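Local coordinates for protein VIN1 (Oscarella pearsei, PDB 6BFI) that binds actin filaments and may play a role in cell-cell adhesion, as a sponge member of the vinculin/alpha-catenin family, at residues A[671-682]-A[695-706]. Sequence-based numbering, arbitrary orientation.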
ATOM      1  N   HIS A 671      -8.118 -24.205  -8.790  1.00 56.79           N
ATOM      2  CA  HIS A 671      -8.156 -25.146  -7.676  1.00 54.76           C
ATOM      3  C   HIS A 671      -6.992 -24.918  -6.723  1.00 55.71           C
ATOM      4  O   HIS A 671      -7.148 -25.042  -5.506  1.00 58.54           O
ATOM      5  CB  HIS A 671      -8.142 -26.583  -8.202  1.00 54.81           C
ATOM      6  CG  HIS A 671      -8.366 -27.617  -7.143  1.00 62.74           C
ATOM      7  ND1 HIS A 671      -7.422 -27.919  -6.184  1.00 66.49           N
ATOM      8  CD2 HIS A 671      -9.423 -28.425  -6.897  1.00 68.23           C
ATOM      9  CE1 HIS A 671      -7.892 -28.865  -5.391  1.00 69.66           C
ATOM     10  NE2 HIS A 671      -9.104 -29.190  -5.802  1.00 71.81           N
ATOM     11  N   HIS A 672      -5.815 -24.586  -7.256  1.00 59.08           N
ATOM     12  CA  HIS A 672      -4.676 -24.302  -6.389  1.00 60.73           C
ATOM     13  C   HIS A 672      -4.921 -23.061  -5.539  1.00 61.83           C
ATOM     14  O   HIS A 672      -4.633 -23.063  -4.336  1.00 64.49           O
ATOM     15  CB  HIS A 672      -3.407 -24.141  -7.223  1.00 60.90           C
ATOM     16  CG  HIS A 672      -2.774 -25.440  -7.614  1.00 63.71           C
ATOM     17  ND1 HIS A 672      -1.618 -25.909  -7.029  1.00 62.91           N
ATOM     18  CD2 HIS A 672      -3.137 -26.372  -8.526  1.00 65.19           C
ATOM     19  CE1 HIS A 672      -1.293 -27.071  -7.567  1.00 63.55           C
ATOM     20  NE2 HIS A 672      -2.200 -27.375  -8.477  1.00 65.48           N
ATOM     21  N   ALA A 673      -5.456 -21.992  -6.139  1.00 59.54           N
ATOM     22  CA  ALA A 673      -5.743 -20.786  -5.362  1.00 58.44           C
ATOM     23  C   ALA A 673      -6.789 -21.063  -4.287  1.00 57.58           C
ATOM     24  O   ALA A 673      -6.638 -20.658  -3.123  1.00 63.15           O
ATOM     25  CB  ALA A 673      -6.202 -19.660  -6.290  1.00 55.55           C
ATOM     26  N   ALA A 674      -7.860 -21.769  -4.662  1.00 55.40           N
ATOM     27  CA  ALA A 674      -8.873 -22.160  -3.688  1.00 56.38           C
ATOM     28  C   ALA A 674      -8.290 -23.039  -2.589  1.00 59.24           C
ATOM     29  O   ALA A 674      -8.754 -22.988  -1.445  1.00 62.56           O
ATOM     30  CB  ALA A 674     -10.029 -22.875  -4.389  1.00 53.64           C
ATOM     31  N   ALA A 675      -7.277 -23.846  -2.910  1.00 60.17           N
ATOM     32  CA  ALA A 675      -6.631 -24.683  -1.906  1.00 60.19           C
ATOM     33  C   ALA A 675      -5.754 -23.873  -0.965  1.00 57.29           C
ATOM     34  O   ALA A 675      -5.669 -24.199   0.223  1.00 47.75           O
ATOM     35  CB  ALA A 675      -5.798 -25.772  -2.581  1.00 49.40           C
ATOM     36  N   SER A 676      -5.105 -22.819  -1.467  1.00 54.55           N
ATOM     37  CA  SER A 676      -4.362 -21.934  -0.576  1.00 55.44           C
ATOM     38  C   SER A 676      -5.300 -21.210   0.378  1.00 51.48           C
ATOM     39  O   SER A 676      -4.982 -21.038   1.559  1.00 48.96           O
ATOM     40  CB  SER A 676      -3.541 -20.931  -1.385  1.00 59.07           C
ATOM     41  OG  SER A 676      -4.381 -20.011  -2.060  1.00 63.90           O
ATOM     42  N   VAL A 677      -6.467 -20.783  -0.111  1.00 53.56           N
ATOM     43  CA  VAL A 677      -7.428 -20.127   0.774  1.00 49.79           C
ATOM     44  C   VAL A 677      -7.972 -21.116   1.799  1.00 55.13           C
ATOM     45  O   VAL A 677      -7.976 -20.846   3.010  1.00 57.20           O
ATOM     46  CB  VAL A 677      -8.560 -19.483  -0.044  1.00 47.01           C
ATOM     47  CG1 VAL A 677      -9.717 -19.123   0.856  1.00 44.43           C
ATOM     48  CG2 VAL A 677      -8.047 -18.255  -0.759  1.00 43.59           C
ATOM     49  N   PHE A 678      -8.444 -22.275   1.328  1.00 57.18           N
ATOM     50  CA  PHE A 678      -8.978 -23.292   2.228  1.00 60.85           C
ATOM     51  C   PHE A 678      -7.952 -23.692   3.279  1.00 62.14           C
ATOM     52  O   PHE A 678      -8.299 -23.920   4.442  1.00 63.51           O
ATOM     53  CB  PHE A 678      -9.428 -24.515   1.427  1.00 61.59           C
ATOM     54  CG  PHE A 678      -9.984 -25.627   2.271  1.00 61.74           C
ATOM     55  CD1 PHE A 678     -11.324 -25.642   2.623  1.00 61.53           C
ATOM     56  CD2 PHE A 678      -9.171 -26.659   2.709  1.00 61.34           C
ATOM     57  CE1 PHE A 678     -11.839 -26.663   3.401  1.00 61.63           C
ATOM     58  CE2 PHE A 678      -9.681 -27.680   3.487  1.00 63.13           C
ATOM     59  CZ  PHE A 678     -11.017 -27.682   3.832  1.00 63.75           C
ATOM     60  N   ARG A 679      -6.680 -23.775   2.889  1.00 63.16           N
ATOM     61  CA  ARG A 679      -5.642 -24.144   3.842  1.00 65.86           C
ATOM     62  C   ARG A 679      -5.344 -23.010   4.810  1.00 63.15           C
ATOM     63  O   ARG A 679      -5.021 -23.263   5.975  1.00 64.99           O
ATOM     64  CB  ARG A 679      -4.377 -24.558   3.095  1.00 70.76           C
ATOM     65  CG  ARG A 679      -3.416 -25.380   3.921  1.00 82.04           C
ATOM     66  CD  ARG A 679      -2.498 -26.195   3.027  1.00 91.12           C
ATOM     67  NE  ARG A 679      -3.239 -27.098   2.146  1.00 96.55           N
ATOM     68  CZ  ARG A 679      -3.437 -26.884   0.847  1.00 95.40           C
ATOM     69  NH1 ARG A 679      -2.946 -25.795   0.272  1.00 95.13           N
ATOM     70  NH2 ARG A 679      -4.125 -27.758   0.124  1.00 95.26           N
ATOM     71  N   GLU A 680      -5.446 -21.759   4.353  1.00 56.97           N
ATOM     72  CA  GLU A 680      -5.272 -20.634   5.266  1.00 58.18           C
ATOM     73  C   GLU A 680      -6.361 -20.621   6.331  1.00 60.85           C
ATOM     74  O   GLU A 680      -6.081 -20.398   7.515  1.00 60.93           O
ATOM     75  CB  GLU A 680      -5.266 -19.316   4.488  1.00 57.06           C
ATOM     76  CG  GLU A 680      -5.101 -18.075   5.357  1.00 56.47           C
ATOM     77  CD  GLU A 680      -3.723 -17.978   5.983  1.00 61.91           C
ATOM     78  OE1 GLU A 680      -2.765 -18.536   5.407  1.00 63.42           O
ATOM     79  OE2 GLU A 680      -3.600 -17.344   7.054  1.00 67.27           O
ATOM     80  N   ALA A 681      -7.608 -20.868   5.933  1.00 60.42           N
ATOM     81  CA  ALA A 681      -8.709 -20.857   6.889  1.00 61.80           C
ATOM     82  C   ALA A 681      -8.836 -22.155   7.678  1.00 65.87           C
ATOM     83  O   ALA A 681      -9.518 -22.166   8.709  1.00 65.98           O
ATOM     84  CB  ALA A 681     -10.026 -20.567   6.166  1.00 60.69           C
ATOM     85  N   ASP A 682      -8.190 -23.237   7.238  1.00 66.61           N
ATOM     86  CA  ASP A 682      -8.402 -24.541   7.859  1.00 68.77           C
ATOM     87  C   ASP A 682      -7.697 -24.667   9.201  1.00 72.65           C
ATOM     88  O   ASP A 682      -8.131 -25.455  10.050  1.00 75.44           O
ATOM     89  CB  ASP A 682      -7.938 -25.656   6.918  1.00 67.60           C
ATOM     90  CG  ASP A 682      -8.375 -27.035   7.383  1.00 71.74           C
ATOM     91  OD1 ASP A 682      -9.481 -27.151   7.953  1.00 69.14           O
ATOM     92  OD2 ASP A 682      -7.612 -28.003   7.181  1.00 77.79           O
ATOM     93  N   VAL A 695     -15.315 -18.234   4.486  1.00 76.93           N
ATOM     94  CA  VAL A 695     -14.128 -18.363   3.646  1.00 71.86           C
ATOM     95  C   VAL A 695     -13.945 -19.805   3.186  1.00 69.25           C
ATOM     96  O   VAL A 695     -13.613 -20.059   2.022  1.00 68.36           O
ATOM     97  CB  VAL A 695     -12.891 -17.839   4.392  1.00 68.50           C
ATOM     98  CG1 VAL A 695     -11.650 -18.168   3.615  1.00 66.99           C
ATOM     99  CG2 VAL A 695     -12.998 -16.336   4.594  1.00 67.56           C
ATOM    100  N   LYS A 696     -14.156 -20.771   4.084  1.00 72.16           N
ATOM    101  CA  LYS A 696     -14.067 -22.175   3.689  1.00 69.66           C
ATOM    102  C   LYS A 696     -15.108 -22.509   2.629  1.00 65.19           C
ATOM    103  O   LYS A 696     -14.800 -23.150   1.616  1.00 63.60           O
ATOM    104  CB  LYS A 696     -14.233 -23.079   4.910  1.00 74.77           C
ATOM    105  CG  LYS A 696     -12.926 -23.534   5.537  1.00 76.86           C
ATOM    106  CD  LYS A 696     -13.185 -24.444   6.725  1.00 82.75           C
ATOM    107  CE  LYS A 696     -11.898 -25.044   7.257  1.00 88.17           C
ATOM    108  NZ  LYS A 696     -12.134 -25.906   8.452  1.00 95.26           N
ATOM    109  N   GLN A 697     -16.353 -22.073   2.846  1.00 66.86           N
ATOM    110  CA  GLN A 697     -17.396 -22.288   1.846  1.00 67.40           C
ATOM    111  C   GLN A 697     -17.010 -21.671   0.506  1.00 66.49           C
ATOM    112  O   GLN A 697     -17.208 -22.284  -0.552  1.00 66.66           O
ATOM    113  CB  GLN A 697     -18.720 -21.708   2.347  1.00 69.23           C
ATOM    114  CG  GLN A 697     -19.920 -21.988   1.455  1.00 74.90           C
ATOM    115  CD  GLN A 697     -20.556 -23.343   1.718  1.00 82.57           C
ATOM    116  OE1 GLN A 697     -19.895 -24.282   2.168  1.00 83.92           O
ATOM    117  NE2 GLN A 697     -21.851 -23.447   1.445  1.00 85.96           N
ATOM    118  N   MET A 698     -16.437 -20.465   0.534  1.00 65.44           N
ATOM    119  CA  MET A 698     -16.018 -19.812  -0.701  1.00 65.29           C
ATOM    120  C   MET A 698     -14.917 -20.602  -1.398  1.00 62.04           C
ATOM    121  O   MET A 698     -14.886 -20.682  -2.632  1.00 58.86           O
ATOM    122  CB  MET A 698     -15.555 -18.386  -0.405  1.00 68.41           C
ATOM    123  CG  MET A 698     -15.323 -17.536  -1.642  1.00 72.56           C
ATOM    124  SD  MET A 698     -14.924 -15.826  -1.236  1.00 77.95           S
ATOM    125  CE  MET A 698     -16.210 -15.457  -0.044  1.00 77.03           C
ATOM    126  N   ALA A 699     -14.005 -21.193  -0.623  1.00 61.30           N
ATOM    127  CA  ALA A 699     -12.962 -22.027  -1.215  1.00 59.51           C
ATOM    128  C   ALA A 699     -13.561 -23.257  -1.888  1.00 58.72           C
ATOM    129  O   ALA A 699     -13.191 -23.600  -3.017  1.00 57.96           O
ATOM    130  CB  ALA A 699     -11.947 -22.435  -0.147  1.00 56.35           C
ATOM    131  N   ARG A 700     -14.491 -23.932  -1.204  1.00 57.80           N
ATOM    132  CA  ARG A 700     -15.173 -25.077  -1.804  1.00 57.89           C
ATOM    133  C   ARG A 700     -15.833 -24.688  -3.123  1.00 56.52           C
ATOM    134  O   ARG A 700     -15.641 -25.349  -4.154  1.00 54.43           O
ATOM    135  CB  ARG A 700     -16.214 -25.635  -0.830  1.00 60.08           C
ATOM    136  CG  ARG A 700     -15.666 -26.061   0.524  1.00 59.80           C
ATOM    137  CD  ARG A 700     -16.783 -26.578   1.423  1.00 63.54           C
ATOM    138  NE  ARG A 700     -16.326 -26.839   2.785  1.00 70.14           N
ATOM    139  CZ  ARG A 700     -16.666 -26.113   3.845  1.00 73.07           C
ATOM    140  NH1 ARG A 700     -17.479 -25.074   3.712  1.00 72.26           N
ATOM    141  NH2 ARG A 700     -16.198 -26.430   5.045  1.00 75.93           N
ATOM    142  N   LYS A 701     -16.607 -23.598  -3.106  1.00 58.02           N
ATOM    143  CA  LYS A 701     -17.280 -23.140  -4.317  1.00 54.64           C
ATOM    144  C   LYS A 701     -16.283 -22.832  -5.428  1.00 51.40           C
ATOM    145  O   LYS A 701     -16.530 -23.154  -6.597  1.00 55.27           O
ATOM    146  CB  LYS A 701     -18.132 -21.912  -4.001  1.00 55.37           C
ATOM    147  CG  LYS A 701     -19.291 -22.187  -3.049  1.00 58.31           C
ATOM    148  CD  LYS A 701     -20.013 -20.899  -2.680  1.00 59.90           C
ATOM    149  CE  LYS A 701     -21.237 -21.171  -1.821  1.00 63.26           C
ATOM    150  NZ  LYS A 701     -22.240 -22.005  -2.535  1.00 66.30           N
ATOM    151  N   MET A 702     -15.146 -22.221  -5.085  1.00 50.68           N
ATOM    152  CA  MET A 702     -14.160 -21.879  -6.108  1.00 53.18           C
ATOM    153  C   MET A 702     -13.531 -23.130  -6.711  1.00 55.79           C
ATOM    154  O   MET A 702     -13.239 -23.167  -7.915  1.00 55.29           O
ATOM    155  CB  MET A 702     -13.089 -20.961  -5.520  1.00 53.03           C
ATOM    156  CG  MET A 702     -12.089 -20.439  -6.542  1.00 57.52           C
ATOM    157  SD  MET A 702     -12.790 -19.256  -7.721  1.00 61.27           S
ATOM    158  CE  MET A 702     -13.067 -17.836  -6.662  1.00 54.32           C
ATOM    159  N   ALA A 703     -13.315 -24.165  -5.890  1.00 53.01           N
ATOM    160  CA  ALA A 703     -12.844 -25.441  -6.422  1.00 54.75           C
ATOM    161  C   ALA A 703     -13.869 -26.048  -7.374  1.00 56.99           C
ATOM    162  O   ALA A 703     -13.509 -26.585  -8.434  1.00 60.73           O
ATOM    163  CB  ALA A 703     -12.536 -26.408  -5.278  1.00 57.61           C
ATOM    164  N   MET A 704     -15.155 -25.968  -7.016  1.00 58.40           N
ATOM    165  CA  MET A 704     -16.194 -26.430  -7.931  1.00 62.62           C
ATOM    166  C   MET A 704     -16.151 -25.658  -9.244  1.00 63.92           C
ATOM    167  O   MET A 704     -16.321 -26.244 -10.322  1.00 63.56           O
ATOM    168  CB  MET A 704     -17.571 -26.308  -7.281  1.00 69.37           C
ATOM    169  CG  MET A 704     -17.736 -27.156  -6.035  1.00 76.53           C
ATOM    170  SD  MET A 704     -17.186 -28.852  -6.296  1.00 87.12           S
ATOM    171  CE  MET A 704     -18.335 -29.407  -7.554  1.00 90.30           C
ATOM    172  N   MET A 705     -15.916 -24.342  -9.177  1.00 59.13           N
ATOM    173  CA  MET A 705     -15.778 -23.560 -10.402  1.00 59.80           C
ATOM    174  C   MET A 705     -14.621 -24.075 -11.245  1.00 58.24           C
ATOM    175  O   MET A 705     -14.755 -24.242 -12.462  1.00 57.97           O
ATOM    176  CB  MET A 705     -15.578 -22.075 -10.093  1.00 62.49           C
ATOM    177  CG  MET A 705     -15.175 -21.286 -11.341  1.00 66.22           C
ATOM    178  SD  MET A 705     -14.931 -19.511 -11.144  1.00 66.02           S
ATOM    179  CE  MET A 705     -16.567 -19.007 -10.640  1.00 60.06           C
ATOM    180  N   SER A 706     -13.472 -24.329 -10.614  1.00 58.25           N
ATOM    181  CA  SER A 706     -12.342 -24.902 -11.339  1.00 64.25           C
ATOM    182  C   SER A 706     -12.758 -26.164 -12.084  1.00 70.04           C
ATOM    183  O   SER A 706     -12.492 -26.314 -13.287  1.00 71.45           O
ATOM    184  CB  SER A 706     -11.197 -25.200 -10.371  1.00 68.40           C
ATOM    185  OG  SER A 706     -10.153 -25.908 -11.019  1.00 73.84           O
TER
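Ala674 and Ala699 bring the two helices together where their CA atoms stand 4.8 Å apart. The methyl of Ala699 lies 3.5 Å from the carbonyl oxygen Ala674 O and 3.6 Å from Phe678 CB, near the plane of the phenyl ring at its edge. Ala674 CB in turn rests against the CB and CG of Met702, whose chain then bends away. At one end of the contact His671 CB sits 3.5 Å from Ser706 OG, a hydroxyl hydrogen-bonded to Asn668, while the imidazole CD2 reaches the methyl of Ala703. Small residues at the centre let the axes of 671-682 and 695-706 approach to 8.3 Å. Their directions differ by 168°, so this is a nearly antiparallel pair from a helical bundle, the building unit of the vinculin fold; helices 669-682 and 690-710 follow one another in the chain. On one flank the valines cross at about a right angle, Val677 CG1 to Val695 CG1 at 3.5 Å, with Ala681 CB against the same Val695 methyl. On the other, Phe678 has CG anti to its own nitrogen (chi1 180°), which carries CD1 and CE1 to Lys696 CG. Beyond CG the lysine chain runs extended past Ala681 to Asp682, where NZ donates to the anti lone pair of OD1 at 3.0 Å in a salt bridge. Arg659 pairs with that same oxygen, so two cations probably stabilise the carboxylate's negative charge. Helix 786-817 packs on the valine flank through Met804 and Ile811, and the Phe678 ring also meets Glu655 and Arg659 of helix 649-659.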